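Ethylbenzene dehydrogenase alpha-subunit (Aromatoleum aromaticum, PDB 2IVF) carries a molybdenum atom held by two pterin dinucleotides, together with an iron/sulfur cluster, as a subunit of the molybdopterin oxidoreductase family. Local coordinates at residues Asp216-Met226 and Tyr954-Val964; Asp140-Lys148 and Ala679-Glu687. All blocks are in the same frame, centred on the assembly; numbering follows the deposited sequence.

Contact 1 of 2, residues Asp216-Met226 and Tyr954-Val964; sequences DINVDIGDTYM and YYFMNGSPAPV. With MO (molybdenum atom), chain L; MD1 (phosphoric acid 4-(2-amino-4-oxo-3,4,5,6,-tetrahydro-pteridin-6-yl)-2-hydroxy-3,4-dimercapto-but-3-en-yl ester guanylate ester), chain N.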
loop_
_atom_site.group_PDB
_atom_site.type_symbol
_atom_site.label_atom_id
_atom_site.label_comp_id
_atom_site.label_asym_id
_atom_site.label_seq_id
_atom_site.Cartn_x
_atom_site.Cartn_y
_atom_site.Cartn_z
ATOM N N ASP A 216 -19.191 17.973 1.494
ATOM C CA ASP A 216 -18.023 18.048 0.545
ATOM C C ASP A 216 -16.983 16.973 0.807
ATOM O O ASP A 216 -16.406 16.940 1.882
ATOM C CB ASP A 216 -17.372 19.410 0.687
ATOM C CG ASP A 216 -16.380 19.718 -0.387
ATOM O OD1 ASP A 216 -15.447 18.921 -0.620
ATOM O OD2 ASP A 216 -16.510 20.816 -0.982
ATOM N N ILE A 217 -16.750 16.104 -0.171
ATOM C CA ILE A 217 -15.852 14.975 -0.018
ATOM C C ILE A 217 -14.461 15.447 0.407
ATOM O O ILE A 217 -13.898 14.954 1.354
ATOM C CB ILE A 217 -15.784 14.119 -1.314
ATOM C CG1 ILE A 217 -14.618 13.109 -1.277
ATOM C CG2 ILE A 217 -15.646 14.990 -2.567
ATOM C CD1 ILE A 217 -14.779 12.026 -0.223
ATOM N N ASN A 218 -13.898 16.421 -0.300
ATOM C CA ASN A 218 -12.504 16.797 -0.037
ATOM C C ASN A 218 -12.255 17.468 1.283
ATOM O O ASN A 218 -11.234 17.229 1.923
ATOM C CB ASN A 218 -11.971 17.656 -1.172
ATOM C CG ASN A 218 -11.330 16.830 -2.184
ATOM O OD1 ASN A 218 -11.999 16.200 -3.007
ATOM N ND2 ASN A 218 -10.012 16.703 -2.072
ATOM N N VAL A 219 -13.184 18.308 1.679
ATOM C CA VAL A 219 -13.109 18.976 2.971
ATOM C C VAL A 219 -13.304 17.901 4.080
ATOM O O VAL A 219 -12.697 17.984 5.166
ATOM C CB VAL A 219 -14.126 20.078 3.015
ATOM C CG1 VAL A 219 -14.089 20.866 4.355
ATOM C CG2 VAL A 219 -13.884 21.035 1.789
ATOM N N ASP A 220 -14.130 16.894 3.779
ATOM C CA ASP A 220 -14.484 15.879 4.765
ATOM C C ASP A 220 -13.291 14.943 5.032
ATOM O O ASP A 220 -13.010 14.585 6.184
ATOM C CB ASP A 220 -15.731 15.111 4.319
ATOM C CG ASP A 220 -16.268 14.199 5.411
ATOM O OD1 ASP A 220 -16.705 14.707 6.492
ATOM O OD2 ASP A 220 -16.252 12.972 5.184
ATOM N N ILE A 221 -12.579 14.585 3.974
ATOM C CA ILE A 221 -11.408 13.699 4.119
ATOM C C ILE A 221 -10.203 14.447 4.649
ATOM O O ILE A 221 -9.462 13.921 5.473
ATOM C CB ILE A 221 -11.095 12.951 2.841
ATOM C CG1 ILE A 221 -10.822 13.902 1.654
ATOM C CG2 ILE A 221 -12.248 11.986 2.506
ATOM C CD1 ILE A 221 -10.791 13.233 0.268
ATOM N N GLY A 222 -10.048 15.696 4.236
ATOM C CA GLY A 222 -8.896 16.487 4.626
ATOM C C GLY A 222 -7.794 16.538 3.611
ATOM O O GLY A 222 -6.621 16.483 4.002
ATOM N N ASP A 223 -8.174 16.596 2.325
ATOM C CA ASP A 223 -7.264 16.757 1.186
ATOM C C ASP A 223 -7.457 18.094 0.515
ATOM O O ASP A 223 -8.296 18.255 -0.364
ATOM C CB ASP A 223 -7.499 15.703 0.139
ATOM C CG ASP A 223 -7.134 14.336 0.627
ATOM O OD1 ASP A 223 -6.357 14.274 1.582
ATOM O OD2 ASP A 223 -7.643 13.345 0.069
ATOM N N THR A 224 -6.676 19.038 0.959
ATOM C CA THR A 224 -6.781 20.409 0.543
ATOM C C THR A 224 -5.436 21.077 0.779
ATOM O O THR A 224 -4.612 20.548 1.508
ATOM C CB THR A 224 -7.794 21.137 1.362
ATOM O OG1 THR A 224 -8.000 22.397 0.750
ATOM C CG2 THR A 224 -7.243 21.343 2.743
ATOM N N TYR A 225 -5.195 22.212 0.145
ATOM C CA TYR A 225 -3.982 22.989 0.432
ATOM C C TYR A 225 -4.413 24.398 0.665
ATOM O O TYR A 225 -4.414 25.251 -0.232
ATOM C CB TYR A 225 -3.004 22.881 -0.709
ATOM C CG TYR A 225 -2.522 21.479 -0.977
ATOM C CD1 TYR A 225 -1.579 20.867 -0.154
ATOM C CD2 TYR A 225 -2.962 20.787 -2.085
ATOM C CE1 TYR A 225 -1.114 19.601 -0.436
ATOM C CE2 TYR A 225 -2.502 19.519 -2.372
ATOM C CZ TYR A 225 -1.605 18.911 -1.536
ATOM O OH TYR A 225 -1.155 17.641 -1.854
ATOM N N MET A 226 -4.850 24.635 1.880
ATOM C CA MET A 226 -5.473 25.937 2.207
ATOM C C MET A 226 -4.465 27.072 2.171
ATOM O O MET A 226 -4.824 28.227 1.931
ATOM C CB MET A 226 -6.191 25.848 3.537
ATOM C CG MET A 226 -7.449 24.972 3.451
ATOM S SD MET A 226 -8.693 25.798 2.452
ATOM C CE MET A 226 -9.360 26.985 3.626
ATOM N N TYR A 954 -15.616 29.479 -0.402
ATOM C CA TYR A 954 -15.903 28.080 -0.560
ATOM C C TYR A 954 -16.560 27.819 -1.903
ATOM O O TYR A 954 -17.528 28.489 -2.296
ATOM C CB TYR A 954 -16.813 27.553 0.573
ATOM C CG TYR A 954 -17.277 26.131 0.303
ATOM C CD1 TYR A 954 -16.367 25.079 0.294
ATOM C CD2 TYR A 954 -18.596 25.846 -0.038
ATOM C CE1 TYR A 954 -16.772 23.758 0.006
ATOM C CE2 TYR A 954 -19.004 24.527 -0.303
ATOM C CZ TYR A 954 -18.094 23.504 -0.303
ATOM O OH TYR A 954 -18.474 22.203 -0.592
ATOM N N TYR A 955 -16.024 26.830 -2.597
ATOM C CA TYR A 955 -16.744 26.154 -3.662
ATOM C C TYR A 955 -16.219 24.722 -3.578
ATOM O O TYR A 955 -15.338 24.445 -2.765
ATOM C CB TYR A 955 -16.494 26.806 -5.016
ATOM C CG TYR A 955 -15.027 26.899 -5.409
ATOM C CD1 TYR A 955 -14.395 25.828 -6.030
ATOM C CD2 TYR A 955 -14.279 28.066 -5.206
ATOM C CE1 TYR A 955 -13.057 25.893 -6.416
ATOM C CE2 TYR A 955 -12.906 28.118 -5.591
ATOM C CZ TYR A 955 -12.317 27.039 -6.207
ATOM O OH TYR A 955 -10.966 27.048 -6.612
ATOM N N PHE A 956 -16.765 23.834 -4.400
ATOM C CA PHE A 956 -16.609 22.397 -4.220
ATOM C C PHE A 956 -15.126 22.025 -4.083
ATOM O O PHE A 956 -14.292 22.450 -4.893
ATOM C CB PHE A 956 -17.273 21.674 -5.387
ATOM C CG PHE A 956 -17.142 20.161 -5.351
ATOM C CD1 PHE A 956 -17.376 19.440 -4.190
ATOM C CD2 PHE A 956 -16.846 19.469 -6.515
ATOM C CE1 PHE A 956 -17.272 18.044 -4.179
ATOM C CE2 PHE A 956 -16.738 18.068 -6.505
ATOM C CZ PHE A 956 -16.951 17.371 -5.330
ATOM N N MET A 957 -14.840 21.246 -3.032
ATOM C CA MET A 957 -13.514 20.777 -2.637
ATOM C C MET A 957 -12.541 21.834 -2.127
ATOM O O MET A 957 -11.400 21.503 -1.740
ATOM C CB MET A 957 -12.877 19.993 -3.784
ATOM C CG MET A 957 -13.753 18.869 -4.275
ATOM S SD MET A 957 -12.975 17.934 -5.590
ATOM C CE MET A 957 -12.588 19.316 -6.639
ATOM N N ASN A 958 -12.971 23.088 -2.098
ATOM C CA ASN A 958 -12.075 24.196 -1.848
ATOM C C ASN A 958 -12.637 25.153 -0.819
ATOM O O ASN A 958 -13.590 25.845 -1.070
ATOM C CB ASN A 958 -11.841 24.983 -3.142
ATOM C CG ASN A 958 -11.063 24.211 -4.148
ATOM O OD1 ASN A 958 -9.855 24.418 -4.297
ATOM N ND2 ASN A 958 -11.728 23.288 -4.838
ATOM N N GLY A 959 -12.024 25.197 0.343
ATOM C CA GLY A 959 -12.395 26.203 1.329
ATOM C C GLY A 959 -13.298 25.621 2.389
ATOM O O GLY A 959 -13.629 24.444 2.353
ATOM N N SER A 960 -13.681 26.481 3.329
ATOM C CA SER A 960 -14.449 26.092 4.524
ATOM C C SER A 960 -13.537 25.273 5.473
ATOM O O SER A 960 -12.500 24.738 5.053
ATOM C CB SER A 960 -15.750 25.358 4.168
ATOM O OG SER A 960 -15.569 23.967 4.061
ATOM N N PRO A 961 -13.872 25.257 6.767
ATOM C CA PRO A 961 -13.010 24.683 7.793
ATOM C C PRO A 961 -13.097 23.186 7.788
ATOM O O PRO A 961 -14.157 22.645 8.032
ATOM C CB PRO A 961 -13.569 25.282 9.097
ATOM C CG PRO A 961 -14.922 25.727 8.785
ATOM C CD PRO A 961 -15.087 25.879 7.332
ATOM N N ALA A 962 -11.996 22.527 7.504
ATOM C CA ALA A 962 -11.951 21.063 7.428
ATOM C C ALA A 962 -11.806 20.425 8.819
ATOM O O ALA A 962 -10.902 20.741 9.581
ATOM C CB ALA A 962 -10.815 20.614 6.492
ATOM N N PRO A 963 -12.720 19.504 9.163
ATOM C CA PRO A 963 -12.708 18.845 10.482
ATOM C C PRO A 963 -11.767 17.656 10.538
ATOM O O PRO A 963 -12.173 16.539 10.895
ATOM C CB PRO A 963 -14.158 18.406 10.622
ATOM C CG PRO A 963 -14.493 18.011 9.193
ATOM C CD PRO A 963 -13.845 19.052 8.334
ATOM N N VAL A 964 -10.498 17.911 10.230
ATOM C CA VAL A 964 -9.580 16.870 9.733
ATOM C C VAL A 964 -8.211 16.936 10.390
ATOM O O VAL A 964 -7.311 16.239 9.987
ATOM C CB VAL A 964 -9.380 16.981 8.220
ATOM C CG1 VAL A 964 -10.743 16.844 7.444
ATOM C CG2 VAL A 964 -8.608 18.278 7.818
HETATM MO MO MO L . -7.371 11.353 0.430
HETATM P PB MD1 N . -13.121 6.463 2.894
HETATM O O3B MD1 N . -12.379 5.071 2.772
HETATM O O1B MD1 N . -13.415 6.922 1.512
HETATM O O2B MD1 N . -14.133 6.481 3.973
HETATM O O3A MD1 N . -11.949 7.382 3.440
HETATM C C10 MD1 N . -11.048 8.103 2.572
HETATM C C11 MD1 N . -10.008 8.679 3.520
HETATM O O11 MD1 N . -9.136 7.536 3.815
HETATM C C12 MD1 N . -9.191 9.733 2.822
HETATM S S12 MD1 N . -9.174 9.882 1.118
HETATM C C13 MD1 N . -8.369 10.577 3.525
HETATM S S13 MD1 N . -7.399 11.732 2.768
HETATM C C14 MD1 N . -8.286 10.561 5.004
HETATM N N15 MD1 N . -7.031 10.276 5.613
HETATM C C16 MD1 N . -6.917 10.120 6.970
HETATM C C15 MD1 N . -5.644 9.967 7.487
HETATM O O14 MD1 N . -4.625 9.981 6.745
HETATM N N17 MD1 N . -5.596 9.734 8.823
HETATM C C17 MD1 N . -6.745 9.731 9.614
HETATM N N16 MD1 N . -6.574 9.520 10.912
HETATM N N18 MD1 N . -7.962 9.931 9.082
HETATM C C20 MD1 N . -8.052 10.130 7.784
HETATM N N8 MD1 N . -9.273 10.384 7.248
HETATM C C7 MD1 N . -9.539 10.544 5.844
HETATM P PA MD1 N . -12.795 3.565 3.158
HETATM O O1A MD1 N . -11.950 2.698 2.282
HETATM O O2A MD1 N . -12.631 3.412 4.621
HETATM O "O5'" MD1 N . -14.322 3.408 2.789
HETATM C "C5'" MD1 N . -14.634 3.363 1.401
HETATM C "C4'" MD1 N . -15.500 2.204 1.127
HETATM O "O4'" MD1 N . -15.592 2.183 -0.293
HETATM C "C1'" MD1 N . -15.782 0.805 -0.615
HETATM N N9 MD1 N . -15.500 0.465 -2.016
HETATM C C4 MD1 N . -16.449 0.225 -2.908
HETATM N N3 MD1 N . -17.796 0.260 -2.766
HETATM C C2 MD1 N . -18.585 -0.003 -3.808
HETATM N N2 MD1 N . -19.938 0.044 -3.680
HETATM N N1 MD1 N . -17.991 -0.389 -4.993
HETATM C C6 MD1 N . -16.635 -0.447 -5.205
HETATM O O6 MD1 N . -16.209 -0.735 -6.323
HETATM C C5 MD1 N . -15.815 -0.116 -4.114
HETATM N N7 MD1 N . -14.504 -0.077 -3.906
HETATM C C8 MD1 N . -14.327 0.288 -2.632
HETATM C "C2'" MD1 N . -14.810 0.059 0.294
HETATM O "O2'" MD1 N . -15.184 -1.319 0.538
HETATM C "C3'" MD1 N . -14.777 0.924 1.562
HETATM O "O3'" MD1 N . -15.492 0.305 2.664
HETATM O O HOH W 1 -9.244 19.910 -2.270
HETATM O O HOH W 2 -10.505 22.951 0.877
#
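The short helix 217-221 lies in the curve of the irregular segment 954-964, with the CA atoms of Asn-218 and Met-957 4.9 Å apart and those of Val-219 and Ala-962 5.1 Å apart. Asp-216, the N-cap, works in two directions. Its OD1 accepts from Val-219 N, with a weaker bond from Asn-218 N, while OD2 takes Met-957 N at 2.7 Å on its syn lone pair, with a slightly bent N-H...O angle of 155°. Tyr-954 OH donates to the same OD2, at the edge of the ring, though the modelled 2.4 Å is too short to take literally. With CG anti to the backbone N (chi1 -168°), the carboxylate reaches the type II turn 955-958. The helix runs directly into the molybdenum site: just past Gly-222, Asp-223 binds molybdenum through OD2 at 2.0 Å, alongside S12 and S13 of MD1. Val-219 fills the inside of the curve, CG1 reaching Ala-962 CB at 3.9 Å and CG2 facing Gly-959 O. Its buried carbonyl O finds no polar partner and is approached by carbons of Ala-962, Pro-963 and Val-964. Val-964 CG1 presses on Gly-222 CA at a tight 3.4 Å, where the chain leaves the helix with positive phi. One water bridges Asp-223 O and Met-957 O; a second joins Thr-224 OG1, Met-957 O and Gly-959 N.

Contact 2 of 2, residues Asp140-Lys148 and Ala679-Glu687; sequences DERVKYPLK and APPGECREE. With MD1 (phosphoric acid 4-(2-amino-4-oxo-3,4,5,6,-tetrahydro-pteridin-6-yl)-2-hydroxy-3,4-dimercapto-but-3-en-yl ester guanylate ester), chain N.
This is a partly buried loop-to-loop contact near the periphery of the subunit, where the approach to strand 147-149 of a mixed sheet meets the loop between strand 670-676 and helix 687-704. Its one direct hydrogen bond runs from Glu-683 N to Lys-144 O, 2.7 Å long and almost in line with the carbonyl, at a C=O...N angle of 171°. The Pro-681 ring lies over one face of the Arg-142 guanidinium, its CG 3.6 Å from NH1 and displaced toward the rim, while the aliphatic part of Lys-144 crosses the same proline at about a right angle. The bend at chi3 (74°) turns the Arg-142 guanidinium so that this face meets Pro-681, while NH1 pairs with Glu-657. Glu-683 lies at the edge of the Tyr-145 ring, CD 3.7 Å from CD1, with the carboxylate and ring planes 75° apart; OE1 approaches Pro-146 CD, and OE2 is paired with Arg-160. Gly-682 has its CA 3.6 Å from Tyr-145 OH. Further along, Glu-687 OE2 accepts from both N1 and N2 of the MD1 guanine, at 2.7 and 3.0 Å, and also meets Lys-658. With Arg-142 and Glu-683 both paired beyond the two segments, the interface itself relies on one backbone bond and on packing against flat groups, whereas the double acceptance by Glu-687 OE2 is consistent with a role in guanine recognition.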
loop_
_atom_site.group_PDB
_atom_site.type_symbol
_atom_site.label_atom_id
_atom_site.label_comp_id
_atom_site.label_asym_id
_atom_site.label_seq_id
_atom_site.Cartn_x
_atom_site.Cartn_y
_atom_site.Cartn_z
ATOM N N ASP A 140 -13.609 -13.331 1.547
ATOM C CA ASP A 140 -14.742 -13.420 2.444
ATOM C C ASP A 140 -15.183 -12.076 2.979
ATOM O O ASP A 140 -16.112 -12.002 3.778
ATOM C CB ASP A 140 -14.404 -14.324 3.610
ATOM C CG ASP A 140 -14.374 -15.786 3.214
ATOM O OD1 ASP A 140 -15.095 -16.165 2.284
ATOM O OD2 ASP A 140 -13.638 -16.544 3.850
ATOM N N GLU A 141 -14.499 -11.008 2.577
ATOM C CA GLU A 141 -14.961 -9.668 2.947
ATOM C C GLU A 141 -16.123 -9.224 2.099
ATOM O O GLU A 141 -16.726 -8.208 2.382
ATOM C CB GLU A 141 -13.847 -8.662 2.812
ATOM C CG GLU A 141 -13.297 -8.502 1.367
ATOM C CD GLU A 141 -12.010 -9.265 1.144
ATOM O OE1 GLU A 141 -12.009 -10.519 1.367
ATOM O OE2 GLU A 141 -11.003 -8.608 0.722
ATOM N N ARG A 142 -16.444 -9.960 1.033
ATOM C CA ARG A 142 -17.447 -9.460 0.099
ATOM C C ARG A 142 -18.869 -9.672 0.540
ATOM O O ARG A 142 -19.214 -10.729 1.043
ATOM C CB ARG A 142 -17.288 -10.115 -1.254
ATOM C CG ARG A 142 -16.040 -9.769 -1.931
ATOM C CD ARG A 142 -16.140 -10.176 -3.396
ATOM N NE ARG A 142 -16.999 -9.259 -4.122
ATOM C CZ ARG A 142 -17.055 -9.164 -5.443
ATOM N NH1 ARG A 142 -16.293 -9.925 -6.193
ATOM N NH2 ARG A 142 -17.878 -8.272 -6.014
ATOM N N VAL A 143 -19.685 -8.653 0.312
ATOM C CA VAL A 143 -21.113 -8.764 0.384
ATOM C C VAL A 143 -21.650 -8.979 -1.043
ATOM O O VAL A 143 -21.309 -8.246 -1.978
ATOM C CB VAL A 143 -21.688 -7.590 1.131
ATOM C CG1 VAL A 143 -21.106 -7.603 2.530
ATOM C CG2 VAL A 143 -21.327 -6.277 0.488
ATOM N N LYS A 144 -22.403 -10.059 -1.193
ATOM C CA LYS A 144 -22.850 -10.546 -2.486
ATOM C C LYS A 144 -24.365 -10.553 -2.621
ATOM O O LYS A 144 -24.888 -10.736 -3.735
ATOM C CB LYS A 144 -22.274 -11.965 -2.733
ATOM C CG LYS A 144 -20.775 -11.969 -3.060
ATOM C CD LYS A 144 -20.160 -13.394 -3.327
ATOM C CE LYS A 144 -20.666 -14.485 -2.415
ATOM N NZ LYS A 144 -20.014 -15.822 -2.694
ATOM N N TYR A 145 -25.073 -10.338 -1.515
ATOM C CA TYR A 145 -26.516 -10.318 -1.520
ATOM C C TYR A 145 -27.001 -9.197 -0.660
ATOM O O TYR A 145 -26.330 -8.834 0.324
ATOM C CB TYR A 145 -27.121 -11.634 -1.003
ATOM C CG TYR A 145 -26.710 -12.796 -1.836
ATOM C CD1 TYR A 145 -27.391 -13.113 -2.988
ATOM C CD2 TYR A 145 -25.601 -13.551 -1.508
ATOM C CE1 TYR A 145 -26.984 -14.139 -3.799
ATOM C CE2 TYR A 145 -25.179 -14.595 -2.327
ATOM C CZ TYR A 145 -25.884 -14.880 -3.456
ATOM O OH TYR A 145 -25.521 -15.919 -4.266
ATOM N N PRO A 146 -28.155 -8.652 -1.006
ATOM C CA PRO A 146 -28.670 -7.600 -0.140
ATOM C C PRO A 146 -28.930 -8.150 1.227
ATOM O O PRO A 146 -29.491 -9.242 1.351
ATOM C CB PRO A 146 -29.968 -7.186 -0.802
ATOM C CG PRO A 146 -29.849 -7.613 -2.215
ATOM C CD PRO A 146 -29.029 -8.874 -2.178
ATOM N N LEU A 147 -28.496 -7.410 2.234
ATOM C CA LEU A 147 -28.655 -7.810 3.625
ATOM C C LEU A 147 -29.512 -6.809 4.333
ATOM O O LEU A 147 -29.353 -5.591 4.124
ATOM C CB LEU A 147 -27.281 -7.817 4.281
ATOM C CG LEU A 147 -26.322 -8.835 3.680
ATOM C CD1 LEU A 147 -24.887 -8.637 4.308
ATOM C CD2 LEU A 147 -26.881 -10.233 3.873
ATOM N N LYS A 148 -30.343 -7.319 5.225
ATOM C CA LYS A 148 -31.160 -6.508 6.080
ATOM C C LYS A 148 -30.852 -6.816 7.551
ATOM O O LYS A 148 -30.780 -7.967 7.960
ATOM C CB LYS A 148 -32.628 -6.760 5.770
ATOM C CG LYS A 148 -33.605 -6.023 6.706
ATOM C CD LYS A 148 -34.950 -5.967 6.021
ATOM C CE LYS A 148 -36.017 -5.330 6.820
ATOM N NZ LYS A 148 -37.100 -4.963 5.840
ATOM N N ALA A 679 -18.601 -11.365 -14.801
ATOM C CA ALA A 679 -19.870 -10.918 -14.261
ATOM C C ALA A 679 -19.673 -10.719 -12.773
ATOM O O ALA A 679 -18.917 -11.479 -12.138
ATOM C CB ALA A 679 -21.022 -11.961 -14.522
ATOM N N PRO A 680 -20.357 -9.726 -12.186
ATOM C CA PRO A 680 -20.314 -9.680 -10.718
ATOM C C PRO A 680 -20.928 -10.960 -10.115
ATOM O O PRO A 680 -21.756 -11.586 -10.760
ATOM C CB PRO A 680 -21.175 -8.460 -10.358
ATOM C CG PRO A 680 -21.375 -7.725 -11.567
ATOM C CD PRO A 680 -21.147 -8.627 -12.752
ATOM N N PRO A 681 -20.493 -11.371 -8.903
ATOM C CA PRO A 681 -21.039 -12.582 -8.290
ATOM C C PRO A 681 -22.335 -12.316 -7.563
ATOM O O PRO A 681 -22.645 -11.166 -7.255
ATOM C CB PRO A 681 -19.992 -12.954 -7.258
ATOM C CG PRO A 681 -19.384 -11.633 -6.827
ATOM C CD PRO A 681 -19.516 -10.703 -8.023
ATOM N N GLY A 682 -23.041 -13.397 -7.237
ATOM C CA GLY A 682 -24.239 -13.335 -6.400
ATOM C C GLY A 682 -25.216 -12.355 -7.020
ATOM O O GLY A 682 -25.533 -12.464 -8.193
ATOM N N GLU A 683 -25.664 -11.380 -6.248
ATOM C CA GLU A 683 -26.574 -10.370 -6.787
ATOM C C GLU A 683 -25.955 -8.982 -6.734
ATOM O O GLU A 683 -26.659 -7.963 -6.561
ATOM C CB GLU A 683 -27.923 -10.419 -6.061
ATOM C CG GLU A 683 -28.627 -11.761 -6.263
ATOM C CD GLU A 683 -29.869 -11.898 -5.397
ATOM O OE1 GLU A 683 -30.246 -10.926 -4.720
ATOM O OE2 GLU A 683 -30.466 -12.989 -5.396
ATOM N N CYS A 684 -24.631 -8.955 -6.876
ATOM C CA CYS A 684 -23.892 -7.710 -6.976
ATOM C C CYS A 684 -24.336 -6.890 -8.173
ATOM O O CYS A 684 -24.416 -7.389 -9.273
ATOM C CB CYS A 684 -22.401 -7.996 -7.090
ATOM S SG CYS A 684 -21.708 -8.573 -5.537
ATOM N N ARG A 685 -24.613 -5.613 -7.951
ATOM C CA ARG A 685 -25.030 -4.713 -9.024
ATOM C C ARG A 685 -24.032 -3.563 -9.189
ATOM O O ARG A 685 -23.291 -3.231 -8.262
ATOM C CB ARG A 685 -26.377 -4.104 -8.696
ATOM C CG ARG A 685 -27.546 -5.042 -8.838
ATOM C CD ARG A 685 -28.820 -4.309 -8.701
ATOM N NE ARG A 685 -29.949 -5.234 -8.650
ATOM C CZ ARG A 685 -30.866 -5.351 -9.593
ATOM N NH1 ARG A 685 -30.814 -4.620 -10.703
ATOM N NH2 ARG A 685 -31.835 -6.228 -9.433
ATOM N N GLU A 686 -23.996 -2.979 -10.385
ATOM C CA GLU A 686 -23.267 -1.735 -10.575
ATOM C C GLU A 686 -23.999 -0.671 -9.800
ATOM O O GLU A 686 -25.221 -0.701 -9.691
ATOM C CB GLU A 686 -23.197 -1.332 -12.050
ATOM C CG GLU A 686 -22.596 -2.413 -12.920
ATOM C CD GLU A 686 -22.674 -2.205 -14.396
ATOM O OE1 GLU A 686 -23.653 -1.577 -14.925
ATOM O OE2 GLU A 686 -21.747 -2.788 -15.047
ATOM N N GLU A 687 -23.265 0.308 -9.304
ATOM C CA GLU A 687 -23.868 1.306 -8.410
ATOM C C GLU A 687 -24.883 2.175 -9.139
ATOM O O GLU A 687 -25.952 2.517 -8.584
ATOM C CB GLU A 687 -22.775 2.196 -7.788
ATOM C CG GLU A 687 -21.846 1.505 -6.747
ATOM C CD GLU A 687 -20.786 0.669 -7.372
ATOM O OE1 GLU A 687 -20.614 0.759 -8.602
ATOM O OE2 GLU A 687 -20.090 -0.069 -6.650
HETATM P PB MD1 N . -13.121 6.463 2.894
HETATM O O3B MD1 N . -12.379 5.071 2.772
HETATM O O1B MD1 N . -13.415 6.922 1.512
HETATM O O2B MD1 N . -14.133 6.481 3.973
HETATM O O3A MD1 N . -11.949 7.382 3.440
HETATM C C10 MD1 N . -11.048 8.103 2.572
HETATM C C11 MD1 N . -10.008 8.679 3.520
HETATM O O11 MD1 N . -9.136 7.536 3.815
HETATM C C12 MD1 N . -9.191 9.733 2.822
HETATM S S12 MD1 N . -9.174 9.882 1.118
HETATM C C13 MD1 N . -8.369 10.577 3.525
HETATM S S13 MD1 N . -7.399 11.732 2.768
HETATM C C14 MD1 N . -8.286 10.561 5.004
HETATM N N15 MD1 N . -7.031 10.276 5.613
HETATM C C16 MD1 N . -6.917 10.120 6.970
HETATM C C15 MD1 N . -5.644 9.967 7.487
HETATM O O14 MD1 N . -4.625 9.981 6.745
HETATM N N17 MD1 N . -5.596 9.734 8.823
HETATM C C17 MD1 N . -6.745 9.731 9.614
HETATM N N16 MD1 N . -6.574 9.520 10.912
HETATM N N18 MD1 N . -7.962 9.931 9.082
HETATM C C20 MD1 N . -8.052 10.130 7.784
HETATM N N8 MD1 N . -9.273 10.384 7.248
HETATM C C7 MD1 N . -9.539 10.544 5.844
HETATM P PA MD1 N . -12.795 3.565 3.158
HETATM O O1A MD1 N . -11.950 2.698 2.282
HETATM O O2A MD1 N . -12.631 3.412 4.621
HETATM O "O5'" MD1 N . -14.322 3.408 2.789
HETATM C "C5'" MD1 N . -14.634 3.363 1.401
HETATM C "C4'" MD1 N . -15.500 2.204 1.127
HETATM O "O4'" MD1 N . -15.592 2.183 -0.293
HETATM C "C1'" MD1 N . -15.782 0.805 -0.615
HETATM N N9 MD1 N . -15.500 0.465 -2.016
HETATM C C4 MD1 N . -16.449 0.225 -2.908
HETATM N N3 MD1 N . -17.796 0.260 -2.766
HETATM C C2 MD1 N . -18.585 -0.003 -3.808
HETATM N N2 MD1 N . -19.938 0.044 -3.680
HETATM N N1 MD1 N . -17.991 -0.389 -4.993
HETATM C C6 MD1 N . -16.635 -0.447 -5.205
HETATM O O6 MD1 N . -16.209 -0.735 -6.323
HETATM C C5 MD1 N . -15.815 -0.116 -4.114
HETATM N N7 MD1 N . -14.504 -0.077 -3.906
HETATM C C8 MD1 N . -14.327 0.288 -2.632
HETATM C "C2'" MD1 N . -14.810 0.059 0.294
HETATM O "O2'" MD1 N . -15.184 -1.319 0.538
HETATM C "C3'" MD1 N . -14.777 0.924 1.562
HETATM O "O3'" MD1 N . -15.492 0.305 2.664
#

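The two contacts illustrate how one extended cofactor can span distant parts of a fold. Their centres are 32 Å apart and their nearest atoms about 14 Å, without touching, yet both reach MD1: contact 1 at its dithiolene end beside molybdenum, contact 2 at its guanine. Contact 1 is centred about 7 Å from the centre of the chain, contact 2 about 29 Å. Along the chain the segments alternate, 140-148, 216-226, 679-687, 954-964, so neither contact encloses the other in sequence. They share no sheet: contact 2 adjoins strand 147-149, which pairs with 648-651, whereas segment 954-964 precedes strand 969-975 of another sheet, bringing the C-terminal part of the chain to the molybdenum site.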